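Local structure of flap endonuclease 1 (Desulfurococcus amylolyticus, 3ORY) at residues M11-K16 / D187-L192; D41-L46 / V92-P97; G167-A172 / L298-T303; T249-D254 / I291-Y296; D254-I259 / L282-E287. The protein probably cleaves 5' flaps from branched DNA in replication and repair, as a structure-specific, metal-dependent endonuclease of the FEN1/XPG family. All coordinates share one frame; numbering follows the deposited sequence.

Contact 1. Residues M11-K16 / D187-L192; sequences MGVDLK and DYDSLL
Y188 lies against the backbone of residues 13-16 and can be followed outward atom by atom. Its CB sits 3.5 Å from the carbonyl O of V13 and also touches CD1 of L15. At the root of the ring CG meets CB of L15, which packs over one face as a CH-pi contact, 4.0 Å from the ring centroid and 14° off the normal. V13 O comes to the ring edge near its plane, beside CD2, and Y188 CD2 lies 3.3 Å from L15 N. Farther out CE2 and CZ pass K16 N, and at the tip Y188 OH is 3.3 Å from K16 CA. Beside CE2 runs the carboxylate of D14, whose OD1 takes the amide of K16 from above its plane and closes an Asx turn.

Two hydrogen bonds join the backbone at V13 to the start of helix 189-192. Y188 N, at the N-cap position of that helix, donates to V13 O (3.0 Å), nearly along the C=O axis. In return V13 N donates to D189 OD1 (2.9 Å), which uses its syn lone pair. Next to these bonds CG2 of V13 and CD2 of L192 meet tip to tip, and CD1 of L15 completes the apolar patch beside helix 237-247. G12 CA passes close to D187 OD2, and D187 OD1 lies close to E168 OE2, near a bound phosphate that probably comes from the crystallisation liquor. The V13 peptide groups thus act as donor and acceptor in a reciprocal pair, which ties this irregular backbone to the helix start, with L15 and L192 packed alongside.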
# COMPACT_ATOMS: atom_id res chain seq x y z
N MET A 11 6.52 0.12 -1.82
CA MET A 11 7.04 -0.54 -0.62
C MET A 11 7.12 -2.06 -0.78
O MET A 11 7.29 -2.79 0.21
CB MET A 11 6.17 -0.21 0.61
CG MET A 11 6.10 1.28 0.98
SD MET A 11 7.69 2.08 1.20
CE MET A 11 8.40 1.17 2.56
N GLY A 12 7.01 -2.55 -2.01
CA GLY A 12 6.93 -3.98 -2.23
C GLY A 12 7.41 -4.39 -3.60
O GLY A 12 8.55 -4.12 -3.98
N VAL A 13 6.53 -5.07 -4.33
CA VAL A 13 6.82 -5.46 -5.69
C VAL A 13 6.02 -4.54 -6.61
O VAL A 13 4.79 -4.57 -6.61
CB VAL A 13 6.43 -6.95 -5.93
CG1 VAL A 13 6.60 -7.34 -7.39
CG2 VAL A 13 7.24 -7.87 -5.00
N ASP A 14 6.72 -3.71 -7.37
CA ASP A 14 6.06 -2.74 -8.25
C ASP A 14 6.11 -3.24 -9.71
O ASP A 14 7.19 -3.35 -10.30
CB ASP A 14 6.72 -1.36 -8.09
CG ASP A 14 6.05 -0.27 -8.95
OD1 ASP A 14 4.98 -0.50 -9.55
OD2 ASP A 14 6.61 0.84 -8.99
N LEU A 15 4.94 -3.54 -10.26
CA LEU A 15 4.82 -4.06 -11.64
C LEU A 15 4.16 -3.06 -12.57
O LEU A 15 3.80 -3.39 -13.70
CB LEU A 15 4.02 -5.37 -11.64
CG LEU A 15 4.51 -6.51 -10.75
CD1 LEU A 15 3.58 -7.71 -10.90
CD2 LEU A 15 5.94 -6.89 -11.09
N LYS A 16 4.00 -1.82 -12.09
CA LYS A 16 3.25 -0.79 -12.81
C LYS A 16 3.50 -0.75 -14.31
O LYS A 16 2.55 -0.72 -15.09
CB LYS A 16 3.53 0.59 -12.20
CG LYS A 16 2.62 1.69 -12.74
CD LYS A 16 2.81 3.00 -11.95
CE LYS A 16 1.74 4.03 -12.33
NZ LYS A 16 1.72 4.29 -13.80
N ASP A 187 1.34 -1.76 -3.93
CA ASP A 187 2.15 -2.79 -4.55
C ASP A 187 1.28 -3.94 -5.06
O ASP A 187 0.06 -3.98 -4.85
CB ASP A 187 3.31 -3.26 -3.65
CG ASP A 187 2.85 -3.85 -2.35
OD1 ASP A 187 1.82 -4.55 -2.33
OD2 ASP A 187 3.53 -3.60 -1.33
N TYR A 188 1.93 -4.87 -5.74
CA TYR A 188 1.25 -5.91 -6.48
C TYR A 188 1.36 -7.26 -5.78
O TYR A 188 0.98 -8.30 -6.34
CB TYR A 188 1.84 -5.96 -7.90
CG TYR A 188 1.51 -4.72 -8.71
CD1 TYR A 188 0.52 -4.74 -9.69
CD2 TYR A 188 2.18 -3.52 -8.47
CE1 TYR A 188 0.22 -3.58 -10.43
CE2 TYR A 188 1.89 -2.38 -9.19
CZ TYR A 188 0.91 -2.41 -10.17
OH TYR A 188 0.65 -1.25 -10.86
N ASP A 189 1.90 -7.24 -4.56
CA ASP A 189 2.20 -8.47 -3.80
C ASP A 189 1.00 -9.38 -3.67
O ASP A 189 1.14 -10.59 -3.75
CB ASP A 189 2.70 -8.13 -2.39
CG ASP A 189 3.96 -7.26 -2.38
OD1 ASP A 189 4.23 -6.52 -3.36
OD2 ASP A 189 4.70 -7.30 -1.37
N SER A 190 -0.18 -8.80 -3.44
CA SER A 190 -1.40 -9.58 -3.25
C SER A 190 -1.77 -10.43 -4.49
O SER A 190 -2.31 -11.52 -4.33
CB SER A 190 -2.57 -8.72 -2.75
OG SER A 190 -3.07 -7.85 -3.75
N LEU A 191 -1.46 -9.94 -5.69
CA LEU A 191 -1.63 -10.71 -6.93
C LEU A 191 -0.70 -11.91 -6.97
O LEU A 191 -1.12 -13.00 -7.35
CB LEU A 191 -1.40 -9.82 -8.16
CG LEU A 191 -2.43 -8.70 -8.36
CD1 LEU A 191 -2.01 -7.77 -9.49
CD2 LEU A 191 -3.82 -9.29 -8.64
N LEU A 192 0.55 -11.70 -6.57
CA LEU A 192 1.53 -12.79 -6.52
C LEU A 192 1.07 -13.87 -5.54
O LEU A 192 1.29 -15.06 -5.80
CB LEU A 192 2.92 -12.27 -6.12
CG LEU A 192 3.91 -11.67 -7.13
CD1 LEU A 192 3.27 -10.81 -8.18
CD2 LEU A 192 4.93 -10.84 -6.35

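Contact 2. Residues D41-L46 / V92-P97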
# COMPACT_ATOMS: atom_id res chain seq x y z
N ASP A 41 -4.42 -3.54 2.69
CA ASP A 41 -3.20 -3.88 3.38
C ASP A 41 -2.80 -2.73 4.28
O ASP A 41 -2.71 -1.58 3.83
CB ASP A 41 -2.07 -4.23 2.41
CG ASP A 41 -0.84 -4.69 3.13
OD1 ASP A 41 -0.76 -5.88 3.48
OD2 ASP A 41 0.06 -3.84 3.36
N GLY A 42 -2.63 -3.05 5.56
CA GLY A 42 -2.41 -2.06 6.61
C GLY A 42 -1.10 -1.30 6.47
O GLY A 42 -1.11 -0.08 6.41
N TYR A 43 0.02 -2.01 6.41
CA TYR A 43 1.34 -1.36 6.34
C TYR A 43 1.45 -0.50 5.09
O TYR A 43 1.96 0.62 5.16
CB TYR A 43 2.50 -2.38 6.42
CG TYR A 43 2.71 -3.02 7.78
CD1 TYR A 43 1.77 -2.87 8.81
CD2 TYR A 43 3.83 -3.82 8.03
CE1 TYR A 43 1.96 -3.49 10.05
CE2 TYR A 43 4.03 -4.43 9.27
CZ TYR A 43 3.09 -4.26 10.27
OH TYR A 43 3.25 -4.87 11.50
N ASN A 44 0.98 -1.01 3.95
CA ASN A 44 1.11 -0.25 2.71
C ASN A 44 0.33 1.06 2.80
O ASN A 44 0.83 2.11 2.39
CB ASN A 44 0.66 -1.05 1.49
CG ASN A 44 1.23 -0.50 0.21
OD1 ASN A 44 2.31 -0.92 -0.23
ND2 ASN A 44 0.53 0.46 -0.39
N ALA A 45 -0.90 1.00 3.32
CA ALA A 45 -1.70 2.20 3.51
C ALA A 45 -1.01 3.20 4.43
O ALA A 45 -0.97 4.38 4.13
CB ALA A 45 -3.12 1.86 4.03
N LEU A 46 -0.46 2.72 5.54
CA LEU A 46 0.19 3.63 6.49
C LEU A 46 1.41 4.30 5.86
O LEU A 46 1.66 5.47 6.10
CB LEU A 46 0.56 2.90 7.80
CG LEU A 46 -0.64 2.37 8.60
CD1 LEU A 46 -0.19 1.63 9.88
CD2 LEU A 46 -1.62 3.47 8.95
N VAL A 92 -5.89 -5.19 6.97
CA VAL A 92 -5.19 -6.40 7.38
C VAL A 92 -3.77 -6.03 7.77
O VAL A 92 -3.06 -5.35 7.01
CB VAL A 92 -5.24 -7.52 6.30
CG1 VAL A 92 -4.72 -7.02 4.94
CG2 VAL A 92 -4.48 -8.78 6.78
N PHE A 93 -3.35 -6.48 8.95
CA PHE A 93 -2.02 -6.15 9.45
C PHE A 93 -1.13 -7.37 9.51
O PHE A 93 -1.57 -8.47 9.87
CB PHE A 93 -2.12 -5.46 10.82
CG PHE A 93 -2.68 -4.07 10.74
CD1 PHE A 93 -1.89 -3.01 10.34
CD2 PHE A 93 -4.01 -3.82 11.08
CE1 PHE A 93 -2.41 -1.69 10.26
CE2 PHE A 93 -4.55 -2.53 11.00
CZ PHE A 93 -3.75 -1.47 10.59
N ASP A 94 0.14 -7.13 9.18
CA ASP A 94 1.18 -8.15 9.04
C ASP A 94 1.41 -8.84 10.37
O ASP A 94 1.21 -8.24 11.43
CB ASP A 94 2.48 -7.47 8.57
CG ASP A 94 3.40 -8.40 7.81
OD1 ASP A 94 3.35 -8.39 6.56
OD2 ASP A 94 4.18 -9.15 8.45
N GLY A 95 1.84 -10.09 10.31
CA GLY A 95 2.21 -10.85 11.50
C GLY A 95 3.52 -10.39 12.12
O GLY A 95 3.81 -10.70 13.27
N LYS A 96 4.31 -9.65 11.36
CA LYS A 96 5.60 -9.13 11.85
C LYS A 96 5.55 -7.62 12.02
O LYS A 96 4.86 -6.93 11.28
CB LYS A 96 6.74 -9.52 10.90
CG LYS A 96 7.06 -11.03 10.85
CD LYS A 96 7.31 -11.58 12.26
CE LYS A 96 7.30 -13.11 12.29
NZ LYS A 96 8.38 -13.65 11.40
N PRO A 97 6.31 -7.09 13.02
CA PRO A 97 6.38 -5.63 13.13
C PRO A 97 7.06 -5.01 11.90
O PRO A 97 7.87 -5.68 11.24
CB PRO A 97 7.20 -5.39 14.42
CG PRO A 97 7.75 -6.70 14.82
CD PRO A 97 7.03 -7.79 14.10
O HOH W 1 -0.11 -4.90 6.91
O HOH W 2 0.72 -5.84 12.77
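Y43 and F93 cross obliquely, CE1 of the tyrosine 3.9 Å from CD1 of the phenylalanine, and CD1 of Y43 lies in the plane of the F93 ring, at its edge. On one face of Y43 rides CB of D94, 3.9 Å from the ring centroid and offset toward the rim, the two side chains crossing at about a right angle. The tyrosine CG is anti to its own carbonyl carbon (chi1 -71°), and beyond it the ring extends to the loop 94-97. There Y43 OH donates to K96 O (2.6 Å) near the ring plane, and a water links the same OH to D94 O. L46 meets F93 at about a right angle, its CD1 at the ring edge, while CE1 of F93 lies 3.7 Å from CA of G42.

The backbones join where D41 and V92 pair in parallel strands: G42 N donates to V92 O (2.8 Å), and a second water bridges that oxygen and Y43 N. D41 OD2 accepts from N44 N and so caps helix 42-52. D94 OD2 takes K96 N on its anti lone pair in an Asx turn, while OD1 is salt-bridged to K101 and accepts from G167 N. The site lies at the C-terminal ends of the parallel strands 37-41 and 88-93, where a helix starts directly after a strand and D41 lies near a bound phosphate, probably from the crystallisation liquor; an acidic residue so placed is typical of the PIN-like nuclease core.

Contact 3. Residues G167-A172 / L298-T303; sequences GEAQAA and LQPQVT
The N-terminal half of helix 167-176, in the I-region of the XPG family, is met by the extended chain that leaves helix 290-298, and A169 and Q170 carry the meeting. Q170 forms a pair of hydrogen bonds with the backbone of T303: T303 N donates to Q170 OE1 (2.8 Å) and Q170 NE2 donates to T303 O (3.0 Å). Both acceptors are met in the carbonyl plane on a lone pair, and T303 O lies only 8° out of the amide plane, so the carboxamide is gripped flat at both ends. CG is anti to the backbone N (chi1 -175°), and chi2 then bends the chain. CG2 of T303 packs beside the amide, while OG1 of T303 turns to N305 N.

One residue earlier on the helix, CB of A169 touches CB of P300 at 3.8 Å and CG1 of V302 at 3.9 Å. The same V302 methyl, CG1, lies 3.4 Å from the carbonyl O of A169, and CB of V302 also approaches OE1 of Q170. The carboxamide bonds to both the N-H and the C=O of T303, much as a neighbouring strand would, and fastens an irregular connection to a helix of the nuclease core.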
# COMPACT_ATOMS: atom_id res chain seq x y z
N GLY A 167 0.86 -9.48 5.34
CA GLY A 167 -0.43 -8.80 5.24
C GLY A 167 -1.02 -8.96 3.85
O GLY A 167 -2.22 -9.23 3.69
N GLU A 168 -0.17 -8.80 2.83
CA GLU A 168 -0.60 -8.91 1.43
C GLU A 168 -1.12 -10.30 1.08
O GLU A 168 -2.06 -10.43 0.28
CB GLU A 168 0.54 -8.52 0.47
CG GLU A 168 1.03 -7.06 0.63
CD GLU A 168 0.09 -6.02 -0.02
OE1 GLU A 168 -0.92 -6.40 -0.66
OE2 GLU A 168 0.36 -4.81 0.13
N ALA A 169 -0.50 -11.33 1.66
CA ALA A 169 -0.94 -12.73 1.48
C ALA A 169 -2.30 -13.01 2.10
O ALA A 169 -3.14 -13.69 1.51
CB ALA A 169 0.11 -13.69 2.08
N GLN A 170 -2.49 -12.52 3.33
CA GLN A 170 -3.78 -12.63 4.01
C GLN A 170 -4.87 -11.87 3.28
O GLN A 170 -6.00 -12.37 3.16
CB GLN A 170 -3.69 -12.16 5.47
CG GLN A 170 -4.99 -12.38 6.28
CD GLN A 170 -5.33 -13.85 6.47
OE1 GLN A 170 -4.44 -14.69 6.62
NE2 GLN A 170 -6.63 -14.16 6.46
N ALA A 171 -4.54 -10.68 2.77
CA ALA A 171 -5.49 -9.91 1.94
C ALA A 171 -5.94 -10.74 0.74
O ALA A 171 -7.14 -10.89 0.50
CB ALA A 171 -4.86 -8.58 1.48
N ALA A 172 -4.97 -11.30 -0.00
CA ALA A 172 -5.27 -12.17 -1.15
C ALA A 172 -6.17 -13.34 -0.76
O ALA A 172 -7.11 -13.68 -1.49
CB ALA A 172 -3.97 -12.69 -1.79
N LEU A 298 3.04 -19.55 -3.59
CA LEU A 298 1.90 -20.38 -4.00
C LEU A 298 1.05 -20.84 -2.83
O LEU A 298 -0.14 -21.00 -2.97
CB LEU A 298 2.35 -21.60 -4.82
CG LEU A 298 2.90 -21.35 -6.23
CD1 LEU A 298 3.54 -22.63 -6.78
CD2 LEU A 298 1.78 -20.87 -7.16
N GLN A 299 1.68 -21.09 -1.68
CA GLN A 299 0.94 -21.55 -0.50
C GLN A 299 1.44 -20.83 0.75
O GLN A 299 2.13 -21.44 1.58
CB GLN A 299 1.09 -23.06 -0.31
CG GLN A 299 0.60 -23.86 -1.49
CD GLN A 299 0.28 -25.28 -1.13
OE1 GLN A 299 -0.80 -25.58 -0.61
NE2 GLN A 299 1.22 -26.19 -1.41
N PRO A 300 1.11 -19.53 0.88
CA PRO A 300 1.64 -18.72 1.98
C PRO A 300 0.93 -19.03 3.28
O PRO A 300 -0.12 -19.68 3.30
CB PRO A 300 1.34 -17.29 1.53
CG PRO A 300 0.12 -17.42 0.69
CD PRO A 300 0.24 -18.73 -0.02
N GLN A 301 1.53 -18.58 4.38
CA GLN A 301 0.92 -18.76 5.68
C GLN A 301 -0.19 -17.72 5.84
O GLN A 301 0.07 -16.53 5.94
CB GLN A 301 1.96 -18.61 6.81
CG GLN A 301 1.44 -19.12 8.16
CD GLN A 301 1.16 -20.62 8.14
OE1 GLN A 301 1.98 -21.41 7.66
NE2 GLN A 301 0.01 -21.00 8.61
N VAL A 302 -1.43 -18.21 5.86
CA VAL A 302 -2.65 -17.39 5.93
C VAL A 302 -3.63 -18.10 6.87
O VAL A 302 -3.44 -19.27 7.18
CB VAL A 302 -3.31 -17.19 4.53
CG1 VAL A 302 -2.44 -16.27 3.64
CG2 VAL A 302 -3.57 -18.54 3.83
N THR A 303 -4.68 -17.42 7.30
CA THR A 303 -5.59 -18.02 8.29
C THR A 303 -7.05 -17.90 7.93
O THR A 303 -7.47 -16.95 7.26
CB THR A 303 -5.36 -17.43 9.72
OG1 THR A 303 -6.19 -18.13 10.66
CG2 THR A 303 -5.71 -15.91 9.78

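Contact 4. Residues T249-D254 / I291-Y296. With PO4 (phosphate ion), chain D.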
# COMPACT_ATOMS: atom_id res chain seq x y z
N THR A 249 11.88 -9.88 -2.93
CA THR A 249 10.82 -10.12 -1.94
C THR A 249 11.40 -10.01 -0.54
O THR A 249 12.60 -9.77 -0.38
CB THR A 249 10.22 -11.53 -2.11
OG1 THR A 249 11.20 -12.51 -1.75
CG2 THR A 249 9.79 -11.78 -3.58
N ASP A 250 10.57 -10.20 0.49
CA ASP A 250 11.08 -10.27 1.87
C ASP A 250 12.19 -11.31 2.03
O ASP A 250 13.06 -11.17 2.88
CB ASP A 250 9.95 -10.63 2.86
CG ASP A 250 9.08 -9.44 3.21
OD1 ASP A 250 9.57 -8.28 3.18
OD2 ASP A 250 7.91 -9.68 3.56
N TYR A 251 12.15 -12.35 1.19
CA TYR A 251 13.10 -13.46 1.30
C TYR A 251 14.39 -13.23 0.50
O TYR A 251 15.32 -14.02 0.56
CB TYR A 251 12.41 -14.77 0.87
CG TYR A 251 11.17 -15.00 1.69
CD1 TYR A 251 11.26 -15.45 3.01
CD2 TYR A 251 9.91 -14.67 1.18
CE1 TYR A 251 10.11 -15.61 3.80
CE2 TYR A 251 8.77 -14.83 1.95
CZ TYR A 251 8.87 -15.30 3.25
OH TYR A 251 7.75 -15.46 4.01
N ASN A 252 14.41 -12.14 -0.27
CA ASN A 252 15.59 -11.73 -1.05
C ASN A 252 15.41 -10.25 -1.42
O ASN A 252 15.16 -9.92 -2.56
CB ASN A 252 15.80 -12.64 -2.30
CG ASN A 252 14.74 -12.44 -3.40
OD1 ASN A 252 13.52 -12.41 -3.13
ND2 ASN A 252 15.21 -12.33 -4.65
N PRO A 253 15.51 -9.36 -0.41
CA PRO A 253 15.06 -7.96 -0.54
C PRO A 253 15.74 -7.12 -1.63
O PRO A 253 15.12 -6.18 -2.15
CB PRO A 253 15.32 -7.34 0.85
CG PRO A 253 15.93 -8.39 1.69
CD PRO A 253 16.00 -9.68 0.95
N ASP A 254 16.96 -7.46 -2.00
CA ASP A 254 17.68 -6.73 -3.04
C ASP A 254 17.36 -7.19 -4.47
O ASP A 254 17.72 -6.51 -5.43
CB ASP A 254 19.19 -6.79 -2.79
CG ASP A 254 19.58 -6.15 -1.48
OD1 ASP A 254 18.95 -5.15 -1.09
OD2 ASP A 254 20.53 -6.65 -0.84
N ILE A 291 13.29 -21.43 -5.72
CA ILE A 291 12.20 -22.40 -5.84
C ILE A 291 11.36 -22.45 -4.56
O ILE A 291 10.13 -22.45 -4.62
CB ILE A 291 12.70 -23.82 -6.24
CG1 ILE A 291 13.34 -23.79 -7.64
CG2 ILE A 291 11.52 -24.82 -6.23
CD1 ILE A 291 13.96 -25.13 -8.11
N ALA A 292 12.03 -22.46 -3.42
CA ALA A 292 11.32 -22.44 -2.14
C ALA A 292 10.49 -21.16 -1.96
O ALA A 292 9.37 -21.21 -1.43
CB ALA A 292 12.31 -22.62 -0.97
N ILE A 293 11.03 -20.03 -2.41
CA ILE A 293 10.31 -18.76 -2.32
C ILE A 293 9.05 -18.80 -3.20
O ILE A 293 7.98 -18.40 -2.77
CB ILE A 293 11.18 -17.54 -2.70
CG1 ILE A 293 12.36 -17.40 -1.73
CG2 ILE A 293 10.36 -16.26 -2.67
CD1 ILE A 293 13.45 -16.41 -2.19
N LYS A 294 9.20 -19.28 -4.43
CA LYS A 294 8.06 -19.46 -5.33
C LYS A 294 6.98 -20.35 -4.69
O LYS A 294 5.79 -19.97 -4.64
CB LYS A 294 8.51 -20.07 -6.67
CG LYS A 294 7.35 -20.32 -7.64
CD LYS A 294 7.81 -20.92 -8.98
CE LYS A 294 8.22 -22.39 -8.83
NZ LYS A 294 8.62 -23.03 -10.14
N LYS A 295 7.38 -21.52 -4.20
CA LYS A 295 6.42 -22.45 -3.58
C LYS A 295 5.74 -21.84 -2.37
O LYS A 295 4.57 -22.16 -2.08
CB LYS A 295 7.08 -23.79 -3.23
CG LYS A 295 7.55 -24.58 -4.46
CD LYS A 295 8.13 -25.94 -4.04
CE LYS A 295 8.56 -26.77 -5.26
NZ LYS A 295 7.45 -26.90 -6.25
N TYR A 296 6.46 -20.99 -1.63
CA TYR A 296 5.85 -20.28 -0.51
C TYR A 296 4.77 -19.31 -1.01
O TYR A 296 3.65 -19.29 -0.49
CB TYR A 296 6.88 -19.54 0.37
CG TYR A 296 6.16 -18.79 1.45
CD1 TYR A 296 5.69 -19.46 2.58
CD2 TYR A 296 5.87 -17.43 1.31
CE1 TYR A 296 4.98 -18.79 3.57
CE2 TYR A 296 5.15 -16.75 2.29
CZ TYR A 296 4.71 -17.44 3.42
OH TYR A 296 3.98 -16.80 4.41
P PO4 D . 11.80 -21.78 -11.35
O1 PO4 D . 12.72 -21.08 -10.37
O2 PO4 D . 11.59 -23.19 -10.90
O3 PO4 D . 10.48 -21.08 -11.40
O4 PO4 D . 12.48 -21.72 -12.69
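Y251 and Y296 form an offset edge-to-face pair, the edge of Y251 turned to the face of Y296, with centroids 5.5 Å apart and planes at 64°. The hydroxyl of Y251 lies over that face, its OH 3.4 Å from CE2 of Y296, and CE2 of Y251 rests on CD2 of the same ring at 3.9 Å. Obliquely to the Y251 ring sits CG2 of I293. I293 and Y251 run antiparallel past one another, CD1 of I293 3.6 Å from CB of Y251, and the isoleucine also approaches N252 OD1 and T249 OG1.

The loop behind is a type I turn from T249 to N252. N252 OD1 receives two bonds from T249: its OG1 at 2.7 Å, nearly straight on to the carbonyl, and its N at 3.0 Å, from above the carbonyl plane. Since T249 OG1 also accepts from Y251 N in an ST turn, the turn is locked from inside. Elsewhere on helix 290-298, K294 NZ binds a phosphate, probably from the crystallisation liquor, and E238. Across the segments no hydrogen bond forms: apolar and aromatic packing holds the turn to the helix, while Y251 OH bonds to OE2 of E166 and Y296 OH to OE1, so one carboxylate is a polar partner of both rings.

Contact 5. Residues D254-I259 / L282-E287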
# COMPACT_ATOMS: atom_id res chain seq x y z
N ASP A 254 16.96 -7.46 -2.00
CA ASP A 254 17.68 -6.73 -3.04
C ASP A 254 17.36 -7.19 -4.47
O ASP A 254 17.72 -6.51 -5.43
CB ASP A 254 19.19 -6.79 -2.79
CG ASP A 254 19.58 -6.15 -1.48
OD1 ASP A 254 18.95 -5.15 -1.09
OD2 ASP A 254 20.53 -6.65 -0.84
N GLY A 255 16.68 -8.32 -4.60
CA GLY A 255 16.44 -8.93 -5.91
C GLY A 255 17.74 -9.24 -6.63
O GLY A 255 18.76 -9.57 -6.01
N PHE A 256 17.72 -9.12 -7.95
CA PHE A 256 18.90 -9.37 -8.77
C PHE A 256 19.36 -8.09 -9.46
O PHE A 256 18.54 -7.34 -9.97
CB PHE A 256 18.63 -10.52 -9.74
CG PHE A 256 18.42 -11.86 -9.05
CD1 PHE A 256 19.48 -12.75 -8.91
CD2 PHE A 256 17.18 -12.19 -8.51
CE1 PHE A 256 19.30 -13.98 -8.25
CE2 PHE A 256 16.98 -13.41 -7.85
CZ PHE A 256 18.05 -14.31 -7.72
N GLU A 257 20.67 -7.86 -9.46
CA GLU A 257 21.25 -6.58 -9.87
C GLU A 257 20.92 -6.19 -11.30
O GLU A 257 21.08 -6.99 -12.22
CB GLU A 257 22.77 -6.59 -9.68
CG GLU A 257 23.21 -6.87 -8.24
CD GLU A 257 24.70 -7.18 -8.12
OE1 GLU A 257 25.08 -7.85 -7.14
OE2 GLU A 257 25.48 -6.75 -9.00
N GLY A 258 20.47 -4.95 -11.47
CA GLY A 258 20.20 -4.40 -12.80
C GLY A 258 18.89 -4.86 -13.44
O GLY A 258 18.61 -4.50 -14.57
N ILE A 259 18.09 -5.64 -12.72
CA ILE A 259 16.87 -6.19 -13.32
C ILE A 259 15.61 -5.44 -12.88
O ILE A 259 15.18 -5.55 -11.74
CB ILE A 259 16.76 -7.72 -13.13
CG1 ILE A 259 17.99 -8.40 -13.76
CG2 ILE A 259 15.48 -8.25 -13.76
CD1 ILE A 259 18.14 -9.87 -13.44
N LEU A 282 22.08 -13.31 -13.88
CA LEU A 282 21.56 -13.11 -12.54
C LEU A 282 22.68 -12.93 -11.53
O LEU A 282 23.43 -13.86 -11.26
CB LEU A 282 20.66 -14.28 -12.12
CG LEU A 282 19.41 -14.61 -12.95
CD1 LEU A 282 18.63 -15.74 -12.31
CD2 LEU A 282 18.52 -13.40 -13.15
N LYS A 283 22.78 -11.72 -10.99
CA LYS A 283 23.81 -11.37 -10.01
C LYS A 283 23.12 -11.01 -8.69
O LYS A 283 22.30 -10.09 -8.63
CB LYS A 283 24.64 -10.18 -10.50
CG LYS A 283 25.02 -10.21 -11.98
CD LYS A 283 25.61 -8.87 -12.42
CE LYS A 283 25.85 -8.82 -13.92
NZ LYS A 283 26.45 -7.52 -14.32
N SER A 284 23.46 -11.74 -7.63
CA SER A 284 22.86 -11.54 -6.31
C SER A 284 23.96 -11.45 -5.25
O SER A 284 24.94 -12.19 -5.34
CB SER A 284 21.90 -12.68 -5.99
OG SER A 284 21.03 -12.35 -4.92
N PRO A 285 23.80 -10.55 -4.26
CA PRO A 285 24.79 -10.50 -3.17
C PRO A 285 24.89 -11.86 -2.47
O PRO A 285 25.98 -12.44 -2.40
CB PRO A 285 24.25 -9.41 -2.23
CG PRO A 285 22.79 -9.26 -2.58
CD PRO A 285 22.69 -9.59 -4.04
N ILE A 286 23.75 -12.37 -1.99
CA ILE A 286 23.67 -13.70 -1.37
C ILE A 286 22.92 -14.71 -2.25
O ILE A 286 22.05 -14.33 -3.05
CB ILE A 286 23.07 -13.63 0.08
CG1 ILE A 286 23.22 -14.98 0.81
CG2 ILE A 286 21.62 -13.15 0.07
CD1 ILE A 286 24.65 -15.33 1.23
N GLU A 287 23.28 -15.99 -2.12
CA GLU A 287 22.56 -17.09 -2.75
C GLU A 287 21.13 -17.18 -2.21
O GLU A 287 20.88 -16.99 -1.02
CB GLU A 287 23.32 -18.41 -2.53
CG GLU A 287 22.56 -19.71 -2.88
CD GLU A 287 22.29 -19.87 -4.38
OE1 GLU A 287 21.55 -19.03 -4.96
OE2 GLU A 287 22.81 -20.84 -4.97
O HOH W 3 18.19 -11.68 -4.49
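F256 packs against L282 and S284, its CD1 3.7 Å from CB of L282 and its CE1 3.7 Å from CB of S284, each meeting the ring obliquely. Its chi1 (-66°) puts CG anti to the carbonyl carbon, and a water rests over one face of the ring, toward the rim. That water donates to both G255 O and S284 OG, joining the two segments by a polar bridge, while S284 OG itself donates to I286 O.

The backbones meet once directly: E257 N donates to K283 O (2.9 Å) in a nearly straight bond, 174° at the hydrogen and in the carbonyl plane. F256 CA comes to the same K283 O as a CA-H...O contact of 3.5 Å. Beside this bond, E257 and K283 cross at about a right angle, CD of the glutamate 3.8 Å from CB of the lysine; the charged ends, E257 OE2 and K283 NZ, stay 5.5 Å apart, so any attraction between them acts at a distance. At the end of the type II turn running from F256 to I259, CD1 of I259 packs on CD2 of L282 at 3.6 Å.

OD2 of D254 comes within 3.9 Å of CG of P285. Toward the protein, F256 and L282 rest on L246 of helix 237-247, and I259 on A264 and L267 of helix 261-271, so that the two loops flanking helix 261-271 are laid together against these helices.

From the N terminus, residues 11-16 meet 187-192 to close contact 1, the loop that holds contact 2 nested within it, where strand 37-41 and helix 42-52 meet the end of strand 88-93. Contact 3 opens at 167-172, inside that loop, and closes at 298-303, so contacts 1 and 3 cross; they touch through helices 167-176 and 189-192. Contact 4 lies inside contact 3 and joins the turn after helix 237-247 to helix 290-298; contact 5, sharing D254, is nested in contact 4. Contacts 1 and 2 lie by the central sheet, contact 3 touches contact 4 through Q301 and Y296, and 4 and 5 tie together the helical region beyond.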